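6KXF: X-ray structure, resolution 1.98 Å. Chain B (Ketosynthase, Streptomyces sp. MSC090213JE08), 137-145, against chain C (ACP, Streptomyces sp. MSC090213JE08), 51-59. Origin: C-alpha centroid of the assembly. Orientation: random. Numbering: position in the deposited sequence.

Chain B 137-145: TNARPFYVD
Chain C (51-59) LEMEYSIVI

The chain leaving a helix can offer its own carbonyls to a partner, as Ser C56 and Ile C57 do in this contact between a ketosynthase and its ACP. On chain B, Asn B138 (phi/psi -77/178) leaves a helix, and a type I turn follows from Arg B140 to Tyr B143, closed by Tyr B143 N to Arg B140 O at 3.0 Å. On chain C, the helix entering at Leu C51 gives way to a Schellman motif: Ser C56 takes positive phi (44/44), Ile C57 N bonds Glu C52 O at 3.1 Å, and Ile C57 and Val C58 continue extended. Ala B139 CA lies 6.8 Å from Ser C56 CA, and Tyr B143 CA lies 6.0 Å from Met C53 CA.

The CA-to-CB bond of Tyr B143 (chi1 m, chi2 -5°) points toward the chain C stretch. Its OH donates to Ile C57 O at 2.5 Å and accepts from Arg B140 NE at 2.7 Å, so the tyrosine hydroxyl links Arg B140 to the Ile C57 carbonyl. Arg B140 (m, t, t, chi4 -77°) also sends NH2 to Ser C56 O, 3.0 Å away, while Val C58 CG2 covers one guanidinium face, 3.4 Å from NE. Met C53 CA lies over the tyrosine ring, 4.2 Å from the Tyr B143 centroid, a CH-pi contact. Phe B142 (chi1 p) meets Val C58 edge-on, CZ to CG2 4.3 Å.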

ATOM      1  N   THR B 137      25.750   4.524   7.018  1.00 50.21           N
ATOM      2  CA  THR B 137      27.088   3.983   7.313  1.00 58.60           C
ATOM      3  C   THR B 137      28.016   4.099   6.104  1.00 54.79           C
ATOM      4  O   THR B 137      29.194   4.155   6.286  1.00 67.07           O
ATOM      5  CB  THR B 137      27.033   2.545   7.841  1.00 57.47           C
ATOM      6  OG1 THR B 137      26.525   1.723   6.789  1.00 59.22           O
ATOM      7  CG2 THR B 137      26.190   2.409   9.093  1.00 58.65           C
ATOM      8  N   ASN B 138      27.493   4.180   4.884  1.00 60.38           N
ATOM      9  CA  ASN B 138      28.369   4.287   3.728  1.00 57.16           C
ATOM     10  C   ASN B 138      28.879   5.728   3.653  1.00 59.86           C
ATOM     11  O   ASN B 138      28.532   6.536   4.493  1.00 64.38           O
ATOM     12  CB  ASN B 138      27.697   3.809   2.445  1.00 51.46           C
ATOM     13  CG  ASN B 138      27.592   2.314   2.373  1.00 57.91           C
ATOM     14  OD1 ASN B 138      28.251   1.611   3.139  1.00 60.64           O
ATOM     15  ND2 ASN B 138      26.772   1.831   1.458  1.00 53.85           N
ATOM     16  N   ALA B 139      29.747   6.013   2.673  1.00 64.83           N
ATOM     17  CA  ALA B 139      30.558   7.241   2.684  1.00 64.00           C
ATOM     18  C   ALA B 139      29.702   8.437   2.263  1.00 61.44           C
ATOM     19  O   ALA B 139      29.999   9.557   2.637  1.00 53.70           O
ATOM     20  CB  ALA B 139      31.772   7.100   1.789  1.00 64.59           C
ATOM     21  N   ARG B 140      28.671   8.192   1.450  1.00 59.93           N
ATOM     22  CA  ARG B 140      27.687   9.232   1.113  1.00 65.11           C
ATOM     23  C   ARG B 140      26.317   8.642   1.387  1.00 54.54           C
ATOM     24  O   ARG B 140      26.126   7.453   1.158  1.00 52.11           O
ATOM     25  CB  ARG B 140      27.795   9.689  -0.346  1.00 67.09           C
ATOM     26  CG  ARG B 140      29.086  10.433  -0.663  1.00 71.35           C
ATOM     27  CD  ARG B 140      29.173  10.776  -2.135  1.00 82.45           C
ATOM     28  NE  ARG B 140      30.545  10.829  -2.617  1.00 84.26           N
ATOM     29  CZ  ARG B 140      31.367  11.837  -2.380  1.00 79.10           C
ATOM     30  NH1 ARG B 140      30.932  12.887  -1.704  1.00 73.01           N
ATOM     31  NH2 ARG B 140      32.615  11.781  -2.804  1.00 73.09           N
ATOM     32  N   PRO B 141      25.348   9.440   1.883  1.00 51.54           N
ATOM     33  CA  PRO B 141      24.102   8.876   2.398  1.00 51.19           C
ATOM     34  C   PRO B 141      23.134   8.416   1.290  1.00 49.27           C
ATOM     35  O   PRO B 141      22.092   7.846   1.608  1.00 53.78           O
ATOM     36  CB  PRO B 141      23.594  10.016   3.296  1.00 53.27           C
ATOM     37  CG  PRO B 141      24.071  11.278   2.625  1.00 55.28           C
ATOM     38  CD  PRO B 141      25.386  10.910   1.968  1.00 57.30           C
ATOM     39  N   PHE B 142      23.503   8.622   0.016  1.00 46.23           N
ATOM     40  CA  PHE B 142      22.769   8.121  -1.124  1.00 48.80           C
ATOM     41  C   PHE B 142      23.485   6.926  -1.784  1.00 50.80           C
ATOM     42  O   PHE B 142      23.027   6.419  -2.848  1.00 50.02           O
ATOM     43  CB  PHE B 142      22.451   9.243  -2.120  1.00 52.18           C
ATOM     44  CG  PHE B 142      23.627   9.914  -2.780  1.00 51.35           C
ATOM     45  CD1 PHE B 142      24.157  11.072  -2.249  1.00 50.10           C
ATOM     46  CD2 PHE B 142      24.149   9.426  -3.966  1.00 59.01           C
ATOM     47  CE1 PHE B 142      25.244  11.687  -2.841  1.00 54.45           C
ATOM     48  CE2 PHE B 142      25.229  10.053  -4.572  1.00 60.74           C
ATOM     49  CZ  PHE B 142      25.779  11.176  -4.001  1.00 56.73           C
ATOM     50  N   TYR B 143      24.571   6.443  -1.165  1.00 56.80           N
ATOM     51  CA  TYR B 143      25.177   5.141  -1.542  1.00 56.38           C
ATOM     52  C   TYR B 143      24.313   4.009  -0.996  1.00 53.58           C
ATOM     53  O   TYR B 143      24.656   3.394   0.014  1.00 50.77           O
ATOM     54  CB  TYR B 143      26.617   5.007  -1.046  1.00 56.05           C
ATOM     55  CG  TYR B 143      27.621   5.895  -1.737  1.00 60.30           C
ATOM     56  CD1 TYR B 143      27.272   6.690  -2.818  1.00 55.35           C
ATOM     57  CD2 TYR B 143      28.949   5.910  -1.324  1.00 67.62           C
ATOM     58  CE1 TYR B 143      28.204   7.504  -3.438  1.00 59.78           C
ATOM     59  CE2 TYR B 143      29.893   6.713  -1.944  1.00 64.87           C
ATOM     60  CZ  TYR B 143      29.520   7.512  -3.010  1.00 63.70           C
ATOM     61  OH  TYR B 143      30.436   8.313  -3.639  1.00 69.00           O
ATOM     62  N   VAL B 144      23.196   3.767  -1.692  1.00 53.13           N
ATOM     63  CA  VAL B 144      22.247   2.732  -1.360  1.00 53.00           C
ATOM     64  C   VAL B 144      22.088   1.812  -2.574  1.00 53.40           C
ATOM     65  O   VAL B 144      22.390   2.197  -3.713  1.00 55.77           O
ATOM     66  CB  VAL B 144      20.901   3.331  -0.889  1.00 53.70           C
ATOM     67  CG1 VAL B 144      21.108   4.222   0.324  1.00 50.30           C
ATOM     68  CG2 VAL B 144      20.180   4.087  -1.992  1.00 55.15           C
ATOM     69  N   ASP B 145      21.606   0.596  -2.308  1.00 55.03           N
ATOM     70  CA  ASP B 145      21.525  -0.444  -3.295  1.00 54.05           C
ATOM     71  C   ASP B 145      20.308  -0.153  -4.165  1.00 53.76           C
ATOM     72  O   ASP B 145      19.180  -0.419  -3.746  1.00 51.42           O
ATOM     73  CB  ASP B 145      21.430  -1.821  -2.630  1.00 57.00           C
ATOM     74  CG  ASP B 145      21.510  -3.000  -3.597  1.00 61.34           C
ATOM     75  OD1 ASP B 145      21.092  -2.838  -4.771  1.00 64.45           O
ATOM     76  OD2 ASP B 145      21.988  -4.077  -3.169  1.00 59.68           O
TER
ATOM     77  N   LEU C  51      29.601   1.969  -9.366  1.00 58.01           N
ATOM     78  CA  LEU C  51      30.850   2.709  -9.586  1.00 63.12           C
ATOM     79  C   LEU C  51      31.046   3.773  -8.491  1.00 67.53           C
ATOM     80  O   LEU C  51      32.124   3.848  -7.902  1.00 72.35           O
ATOM     81  CB  LEU C  51      30.835   3.347 -10.976  1.00 61.56           C
ATOM     82  CG  LEU C  51      30.653   2.379 -12.144  1.00 71.20           C
ATOM     83  CD1 LEU C  51      30.579   3.127 -13.466  1.00 72.20           C
ATOM     84  CD2 LEU C  51      31.769   1.341 -12.170  1.00 77.31           C
ATOM     85  N   GLU C  52      30.010   4.588  -8.224  1.00 62.33           N
ATOM     86  CA  GLU C  52      30.076   5.657  -7.232  1.00 56.58           C
ATOM     87  C   GLU C  52      30.569   5.099  -5.891  1.00 59.91           C
ATOM     88  O   GLU C  52      31.432   5.675  -5.233  1.00 58.54           O
ATOM     89  CB  GLU C  52      28.698   6.299  -7.024  1.00 61.69           C
ATOM     90  CG  GLU C  52      28.316   7.386  -8.020  1.00 64.34           C
ATOM     91  CD  GLU C  52      27.079   8.202  -7.620  1.00 69.33           C
ATOM     92  OE1 GLU C  52      26.178   7.649  -6.963  1.00 63.17           O
ATOM     93  OE2 GLU C  52      27.025   9.398  -7.941  1.00 64.15           O
ATOM     94  N   MET C  53      29.980   3.974  -5.474  1.00 60.74           N
ATOM     95  CA  MET C  53      30.296   3.370  -4.193  1.00 67.92           C
ATOM     96  C   MET C  53      31.728   2.818  -4.194  1.00 75.84           C
ATOM     97  O   MET C  53      32.445   2.998  -3.206  1.00 75.68           O
ATOM     98  CB  MET C  53      29.326   2.238  -3.866  1.00 68.64           C
ATOM     99  CG  MET C  53      29.136   2.046  -2.381  1.00 75.74           C
ATOM    100  SD  MET C  53      27.828   0.862  -2.031  1.00 92.43           S
ATOM    101  CE  MET C  53      26.558   1.342  -3.213  1.00 85.61           C
ATOM    102  N   GLU C  54      32.118   2.154  -5.293  1.00 68.94           N
ATOM    103  CA  GLU C  54      33.436   1.533  -5.437  1.00 76.98           C
ATOM    104  C   GLU C  54      34.530   2.559  -5.127  1.00 73.69           C
ATOM    105  O   GLU C  54      35.445   2.280  -4.359  1.00 79.63           O
ATOM    106  CB  GLU C  54      33.634   0.988  -6.854  1.00 86.54           C
ATOM    107  CG  GLU C  54      34.893   0.140  -7.035  1.00 86.04           C
ATOM    108  CD  GLU C  54      34.910  -1.198  -6.310  1.00 88.90           C
ATOM    109  OE1 GLU C  54      35.977  -1.833  -6.283  1.00 97.09           O
ATOM    110  OE2 GLU C  54      33.864  -1.605  -5.773  1.00 85.60           O
ATOM    111  N   TYR C  55      34.395   3.756  -5.699  1.00 71.94           N
ATOM    112  CA  TYR C  55      35.471   4.723  -5.761  1.00 70.51           C
ATOM    113  C   TYR C  55      35.192   5.960  -4.890  1.00 66.42           C
ATOM    114  O   TYR C  55      35.942   6.930  -4.961  1.00 66.10           O
ATOM    115  CB  TYR C  55      35.702   5.064  -7.237  1.00 69.64           C
ATOM    116  CG  TYR C  55      36.137   3.876  -8.059  1.00 75.22           C
ATOM    117  CD1 TYR C  55      37.263   3.141  -7.707  1.00 78.64           C
ATOM    118  CD2 TYR C  55      35.433   3.475  -9.183  1.00 79.26           C
ATOM    119  CE1 TYR C  55      37.686   2.052  -8.455  1.00 83.47           C
ATOM    120  CE2 TYR C  55      35.835   2.382  -9.938  1.00 83.60           C
ATOM    121  CZ  TYR C  55      36.965   1.664  -9.573  1.00 87.87           C
ATOM    122  OH  TYR C  55      37.371   0.579 -10.305  1.00 78.93           O
ATOM    123  N   SER C  56      34.146   5.929  -4.058  1.00 59.70           N
ATOM    124  CA  SER C  56      33.679   7.120  -3.317  1.00 58.21           C
ATOM    125  C   SER C  56      33.636   8.355  -4.226  1.00 51.86           C
ATOM    126  O   SER C  56      34.078   9.411  -3.836  1.00 60.36           O
ATOM    127  CB  SER C  56      34.546   7.427  -2.114  1.00 63.41           C
ATOM    128  OG  SER C  56      34.546   6.367  -1.171  1.00 67.53           O
ATOM    129  N   ILE C  57      33.130   8.222  -5.449  1.00 55.94           N
ATOM    130  CA  ILE C  57      33.001   9.383  -6.342  1.00 61.92           C
ATOM    131  C   ILE C  57      31.520   9.734  -6.510  1.00 64.38           C
ATOM    132  O   ILE C  57      30.614   8.982  -6.090  1.00 58.60           O
ATOM    133  CB  ILE C  57      33.661   9.142  -7.718  1.00 65.38           C
ATOM    134  CG1 ILE C  57      33.089   7.909  -8.418  1.00 62.80           C
ATOM    135  CG2 ILE C  57      35.177   9.077  -7.593  1.00 67.91           C
ATOM    136  CD1 ILE C  57      33.315   7.909  -9.911  1.00 65.62           C
ATOM    137  N   VAL C  58      31.291  10.887  -7.144  1.00 64.25           N
ATOM    138  CA  VAL C  58      29.971  11.302  -7.565  1.00 61.30           C
ATOM    139  C   VAL C  58      29.983  11.386  -9.084  1.00 65.28           C
ATOM    140  O   VAL C  58      30.786  12.132  -9.642  1.00 68.79           O
ATOM    141  CB  VAL C  58      29.568  12.653  -6.944  1.00 63.62           C
ATOM    142  CG1 VAL C  58      28.199  13.103  -7.439  1.00 54.85           C
ATOM    143  CG2 VAL C  58      29.614  12.602  -5.425  1.00 58.42           C
ATOM    144  N   ILE C  59      29.085  10.624  -9.718  1.00 57.28           N
ATOM    145  CA  ILE C  59      28.820  10.720 -11.139  1.00 59.12           C
ATOM    146  C   ILE C  59      27.470  11.419 -11.323  1.00 63.16           C
ATOM    147  O   ILE C  59      26.466  11.031 -10.710  1.00 71.70           O
ATOM    148  CB  ILE C  59      28.831   9.335 -11.805  1.00 54.72           C
ATOM    149  CG1 ILE C  59      30.105   8.545 -11.488  1.00 61.69           C
ATOM    150  CG2 ILE C  59      28.611   9.477 -13.302  1.00 63.64           C
ATOM    151  CD1 ILE C  59      30.032   7.074 -11.854  1.00 64.57           C
TER